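Local coordinates for protein alpha-fucosidase (PDB 2EAB) that probably hydrolyses alpha-1,2-fucosidic bonds, releasing L-fucose from glycans, as an inverting glycoside hydrolase of family 95, this chain being the catalytic fragment of a longer bifidobacterial protein, at residues Tyr481-Thr485 with Gly502-Val508; Leu124-Glu128 with Ala494-Phe499. All coordinates share one frame. Residue numbers count along the deposited sequence, not the author numbering.

Interaction 1 of 2, residues Tyr481-Thr485 with Gly502-Val508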
loop_
_atom_site.group_PDB
_atom_site.type_symbol
_atom_site.label_atom_id
_atom_site.label_comp_id
_atom_site.label_asym_id
_atom_site.label_seq_id
_atom_site.Cartn_x
_atom_site.Cartn_y
_atom_site.Cartn_z
ATOM N N TYR A 481 -10.368 -19.975 0.730
ATOM C CA TYR A 481 -10.523 -18.997 -0.333
ATOM C C TYR A 481 -9.159 -18.779 -0.979
ATOM O O TYR A 481 -8.140 -18.669 -0.296
ATOM C CB TYR A 481 -11.153 -17.688 0.187
ATOM C CG TYR A 481 -10.457 -17.089 1.391
ATOM C CD1 TYR A 481 -9.622 -15.989 1.253
ATOM C CD2 TYR A 481 -10.630 -17.632 2.667
ATOM C CE1 TYR A 481 -8.973 -15.442 2.351
ATOM C CE2 TYR A 481 -9.984 -17.101 3.772
ATOM C CZ TYR A 481 -9.154 -16.007 3.605
ATOM O OH TYR A 481 -8.504 -15.466 4.690
ATOM N N MET A 482 -9.160 -18.758 -2.305
ATOM C CA MET A 482 -7.947 -18.662 -3.086
ATOM C C MET A 482 -8.035 -17.432 -3.982
ATOM O O MET A 482 -9.074 -17.168 -4.582
ATOM C CB MET A 482 -7.783 -19.929 -3.929
ATOM C CG MET A 482 -6.519 -19.964 -4.766
ATOM S SD MET A 482 -6.492 -21.378 -5.883
ATOM C CE MET A 482 -5.152 -22.370 -5.211
ATOM N N ALA A 483 -6.938 -16.681 -4.050
ATOM C CA ALA A 483 -6.806 -15.558 -4.971
ATOM C C ALA A 483 -5.343 -15.447 -5.363
ATOM O O ALA A 483 -4.470 -16.044 -4.724
ATOM C CB ALA A 483 -7.312 -14.265 -4.355
ATOM N N HIS A 484 -5.080 -14.662 -6.402
ATOM C CA HIS A 484 -3.772 -14.643 -7.023
ATOM C C HIS A 484 -3.208 -13.214 -7.100
ATOM O O HIS A 484 -3.407 -12.437 -6.166
ATOM C CB HIS A 484 -3.872 -15.396 -8.347
ATOM C CG HIS A 484 -4.065 -16.865 -8.157
ATOM N ND1 HIS A 484 -5.295 -17.477 -8.003
ATOM C CD2 HIS A 484 -3.142 -17.843 -8.035
ATOM C CE1 HIS A 484 -5.112 -18.776 -7.819
ATOM N NE2 HIS A 484 -3.814 -19.019 -7.841
ATOM N N THR A 485 -2.464 -12.879 -8.155
ATOM C CA THR A 485 -1.814 -11.568 -8.237
ATOM C C THR A 485 -2.781 -10.459 -8.654
ATOM O O THR A 485 -2.989 -9.490 -7.923
ATOM C CB THR A 485 -0.585 -11.587 -9.179
ATOM O OG1 THR A 485 0.436 -12.422 -8.619
ATOM C CG2 THR A 485 -0.024 -10.189 -9.364
ATOM N N GLY A 502 0.570 -15.095 -13.598
ATOM C CA GLY A 502 -0.841 -15.204 -13.239
ATOM C C GLY A 502 -1.173 -16.025 -12.009
ATOM O O GLY A 502 -2.216 -15.798 -11.392
ATOM N N TRP A 503 -0.313 -16.980 -11.664
ATOM C CA TRP A 503 -0.569 -17.915 -10.568
ATOM C C TRP A 503 0.300 -17.567 -9.372
ATOM O O TRP A 503 1.524 -17.541 -9.479
ATOM C CB TRP A 503 -0.283 -19.348 -11.026
ATOM C CG TRP A 503 -0.413 -20.379 -9.943
ATOM C CD1 TRP A 503 0.551 -20.760 -9.049
ATOM C CD2 TRP A 503 -1.570 -21.167 -9.642
ATOM N NE1 TRP A 503 0.067 -21.742 -8.221
ATOM C CE2 TRP A 503 -1.235 -22.004 -8.555
ATOM C CE3 TRP A 503 -2.856 -21.255 -10.190
ATOM C CZ2 TRP A 503 -2.141 -22.911 -8.002
ATOM C CZ3 TRP A 503 -3.758 -22.146 -9.633
ATOM C CH2 TRP A 503 -3.396 -22.962 -8.550
ATOM N N SER A 504 -0.340 -17.302 -8.237
ATOM C CA SER A 504 0.380 -16.994 -7.015
ATOM C C SER A 504 -0.546 -17.070 -5.813
ATOM O O SER A 504 -0.865 -16.045 -5.220
ATOM C CB SER A 504 0.999 -15.598 -7.098
ATOM O OG SER A 504 -0.008 -14.603 -7.199
ATOM N N PRO A 505 -0.965 -18.284 -5.432
ATOM C CA PRO A 505 -1.948 -18.384 -4.360
ATOM C C PRO A 505 -1.423 -17.968 -2.991
ATOM O O PRO A 505 -2.227 -17.692 -2.097
ATOM C CB PRO A 505 -2.341 -19.861 -4.372
ATOM C CG PRO A 505 -1.184 -20.561 -4.981
ATOM C CD PRO A 505 -0.614 -19.603 -5.982
ATOM N N ALA A 506 -0.102 -17.916 -2.818
ATOM C CA ALA A 506 0.455 -17.422 -1.560
ATOM C C ALA A 506 0.249 -15.913 -1.390
ATOM O O ALA A 506 0.554 -15.365 -0.326
ATOM C CB ALA A 506 1.921 -17.800 -1.416
ATOM N N ALA A 507 -0.278 -15.258 -2.425
ATOM C CA ALA A 507 -0.687 -13.861 -2.329
ATOM C C ALA A 507 -1.673 -13.641 -1.180
ATOM O O ALA A 507 -1.652 -12.586 -0.534
ATOM C CB ALA A 507 -1.303 -13.405 -3.639
ATOM N N VAL A 508 -2.550 -14.617 -0.938
ATOM C CA VAL A 508 -3.527 -14.491 0.147
ATOM C C VAL A 508 -2.863 -14.585 1.532
ATOM O O VAL A 508 -2.994 -13.657 2.327
ATOM C CB VAL A 508 -4.746 -15.439 -0.027
ATOM C CG1 VAL A 508 -5.665 -15.358 1.184
ATOM C CG2 VAL A 508 -5.506 -15.080 -1.293
HETATM O O HOH W 1 -3.093 -13.177 -11.201
#
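Within the (alpha/alpha)6-barrel catalytic domain of this family 95 glycosidase, an extended loop, 481-485, packs against the turn that leads into helix 507-520. Ser504 to Ala507 form a type I beta turn, closed by Ala507 N to Ser504 O at 3.0 Å, with Pro505 as its second residue, where the ring's fixed phi fits. Tyr481 and Ala483 meet the first turn of the helix through Val508: Tyr481 CE1 lies 3.5 Å from Val508 CG1, and Ala483 CB, small enough for close approach, 3.6 Å from Val508 CG2. The flexible thioether of Met482 makes an oblique Met-aromatic contact with Trp503, its CE also reaching Pro505 CB at 3.9 Å. His484 NE2 lies over one face of the Trp503 ring, 3.4 Å from Trp503 CE3, while His484 ND1 is hydrogen-bonded to Thr493 O; a flat ring with two nitrogens can do both. At the far end, two small hydroxyl side chains pair, Thr485 OG1 and Ser504 OG lying a hydrogen-bonding 2.6 Å apart.

Interaction 2 of 2, residues Leu124-Glu128 with Ala494-Phe499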
loop_
_atom_site.group_PDB
_atom_site.type_symbol
_atom_site.label_atom_id
_atom_site.label_comp_id
_atom_site.label_asym_id
_atom_site.label_seq_id
_atom_site.Cartn_x
_atom_site.Cartn_y
_atom_site.Cartn_z
ATOM N N LEU A 124 -2.551 -24.282 -15.229
ATOM C CA LEU A 124 -3.154 -23.634 -14.057
ATOM C C LEU A 124 -3.387 -22.155 -14.318
ATOM O O LEU A 124 -2.668 -21.290 -13.822
ATOM C CB LEU A 124 -2.312 -23.863 -12.799
ATOM C CG LEU A 124 -2.297 -25.298 -12.263
ATOM C CD1 LEU A 124 -1.271 -25.411 -11.157
ATOM C CD2 LEU A 124 -3.674 -25.737 -11.768
ATOM N N THR A 125 -4.404 -21.885 -15.132
ATOM C CA THR A 125 -4.695 -20.533 -15.598
ATOM C C THR A 125 -6.191 -20.231 -15.570
ATOM O O THR A 125 -7.023 -21.121 -15.379
ATOM C CB THR A 125 -4.181 -20.310 -17.042
ATOM O OG1 THR A 125 -4.815 -21.245 -17.920
ATOM C CG2 THR A 125 -2.677 -20.471 -17.130
ATOM N N GLY A 126 -6.506 -18.954 -15.768
ATOM C CA GLY A 126 -7.880 -18.477 -15.883
ATOM C C GLY A 126 -7.849 -17.055 -16.396
ATOM O O GLY A 126 -6.834 -16.605 -16.932
ATOM N N GLY A 127 -8.972 -16.359 -16.257
ATOM C CA GLY A 127 -8.999 -14.914 -16.448
ATOM C C GLY A 127 -8.697 -14.451 -17.864
ATOM O O GLY A 127 -7.979 -13.473 -18.069
ATOM N N GLU A 128 -9.271 -15.132 -18.850
ATOM C CA GLU A 128 -8.941 -14.864 -20.252
ATOM C C GLU A 128 -9.633 -13.654 -20.860
ATOM O O GLU A 128 -9.141 -13.104 -21.845
ATOM C CB GLU A 128 -9.207 -16.090 -21.126
ATOM C CG GLU A 128 -8.552 -17.380 -20.638
ATOM C CD GLU A 128 -9.379 -18.134 -19.601
ATOM O OE1 GLU A 128 -10.499 -17.689 -19.264
ATOM O OE2 GLU A 128 -8.906 -19.189 -19.126
ATOM N N ALA A 494 -9.575 -15.590 -9.704
ATOM C CA ALA A 494 -8.942 -16.602 -10.542
ATOM C C ALA A 494 -7.476 -16.271 -10.781
ATOM O O ALA A 494 -7.078 -15.107 -10.724
ATOM C CB ALA A 494 -9.652 -16.702 -11.868
ATOM N N PRO A 495 -6.672 -17.294 -11.100
ATOM C CA PRO A 495 -5.337 -17.013 -11.603
ATOM C C PRO A 495 -5.440 -16.424 -13.012
ATOM O O PRO A 495 -6.458 -16.597 -13.700
ATOM C CB PRO A 495 -4.680 -18.392 -11.635
ATOM C CG PRO A 495 -5.817 -19.331 -11.838
ATOM C CD PRO A 495 -6.971 -18.736 -11.087
ATOM N N GLY A 496 -4.378 -15.745 -13.438
ATOM C CA GLY A 496 -4.343 -15.114 -14.746
ATOM C C GLY A 496 -4.076 -16.079 -15.887
ATOM O O GLY A 496 -3.907 -17.286 -15.690
ATOM N N GLN A 497 -4.040 -15.522 -17.096
ATOM C CA GLN A 497 -4.038 -16.290 -18.341
ATOM C C GLN A 497 -2.748 -17.030 -18.629
ATOM O O GLN A 497 -2.726 -17.902 -19.498
ATOM C CB GLN A 497 -4.247 -15.361 -19.527
ATOM C CG GLN A 497 -5.615 -14.883 -19.823
ATOM C CD GLN A 497 -5.630 -14.151 -21.149
ATOM O OE1 GLN A 497 -5.520 -14.767 -22.212
ATOM N NE2 GLN A 497 -5.740 -12.829 -21.094
ATOM N N SER A 498 -1.667 -16.638 -17.963
ATOM C CA SER A 498 -0.385 -17.312 -18.122
ATOM C C SER A 498 0.194 -17.525 -16.736
ATOM O O SER A 498 0.213 -16.598 -15.923
ATOM C CB SER A 498 0.571 -16.491 -18.991
ATOM O OG SER A 498 1.756 -17.219 -19.277
ATOM N N PHE A 499 0.673 -18.737 -16.481
ATOM C CA PHE A 499 1.084 -19.153 -15.140
ATOM C C PHE A 499 2.144 -18.257 -14.491
ATOM O O PHE A 499 2.020 -17.885 -13.322
ATOM C CB PHE A 499 1.573 -20.609 -15.174
ATOM C CG PHE A 499 1.888 -21.187 -13.813
ATOM C CD1 PHE A 499 0.907 -21.849 -13.086
ATOM C CD2 PHE A 499 3.166 -21.093 -13.262
ATOM C CE1 PHE A 499 1.185 -22.399 -11.831
ATOM C CE2 PHE A 499 3.446 -21.640 -12.000
ATOM C CZ PHE A 499 2.451 -22.287 -11.292
HETATM O O HOH W 2 -2.015 -18.524 -13.970
HETATM O O HOH W 3 -5.449 -12.966 -17.087
HETATM O O HOH W 4 -7.532 -14.046 -23.811
#
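Leu124 opens the contact with its apolar side chain, whose CB lies 3.8 Å from Phe499 CD1; its carbonyl lies at the edge of the same ring, Leu124 O to Phe499 CD1 being 3.7 Å. That oxygen also takes a hydrogen bond from water 2, which donates a second one to Gly496 O. Thr125 fits its branched side chain against the backbone, CB 3.3 Å from Gly496 O and CG2 3.5 Å from Gln497 O. The direct hydrogen bond follows: Gly126 N donates to Gly496 O at 3.1 Å with a nearly straight angle of 164°. A side chain at Gly126 would run into Pro495 O and Ala494 CB, so glycine suits this crowded place. Gly127 adopts a positive phi of 65°, readily accessible to glycine, and its O is joined to Gln497 N through water 3. Glu128 lies at the exposed margin, where its CA meets the aliphatic part of Gln497 at CG, 3.4 Å away; water 4 links Glu128 O to Gln497 OE1, while the carboxylate turns to Asn95. The arrangement is a water-bridged loop-loop interface, joining a loop between helices 103-113 and 130-133 of the N-terminal, family 65-like region to the catalytic-domain loop that runs into helix 499-502.

How the interactions relate
From the N terminus, the chain first passes through 124-128, in the N-terminal region, and returns to it 366 residues later at 494-499, so interaction 2 closes a very long loop between that region and the catalytic domain. Interaction 1 closes a short one, from 481-485 to 502-508, within the catalytic domain. Their segments alternate in the order 124-128, 481-485, 494-499, 502-508, so the two contacts cross rather than nest. They also touch: Gly502 O and Gly496 N are 3.0 Å apart, a probable hydrogen bond, and Phe499 stacks on Trp503. The N-terminal loop thus meets the turn between helices 499-502 and 507-520 both through 494-499 and directly, Leu124 O lying 3.6 Å from Trp503 CE3.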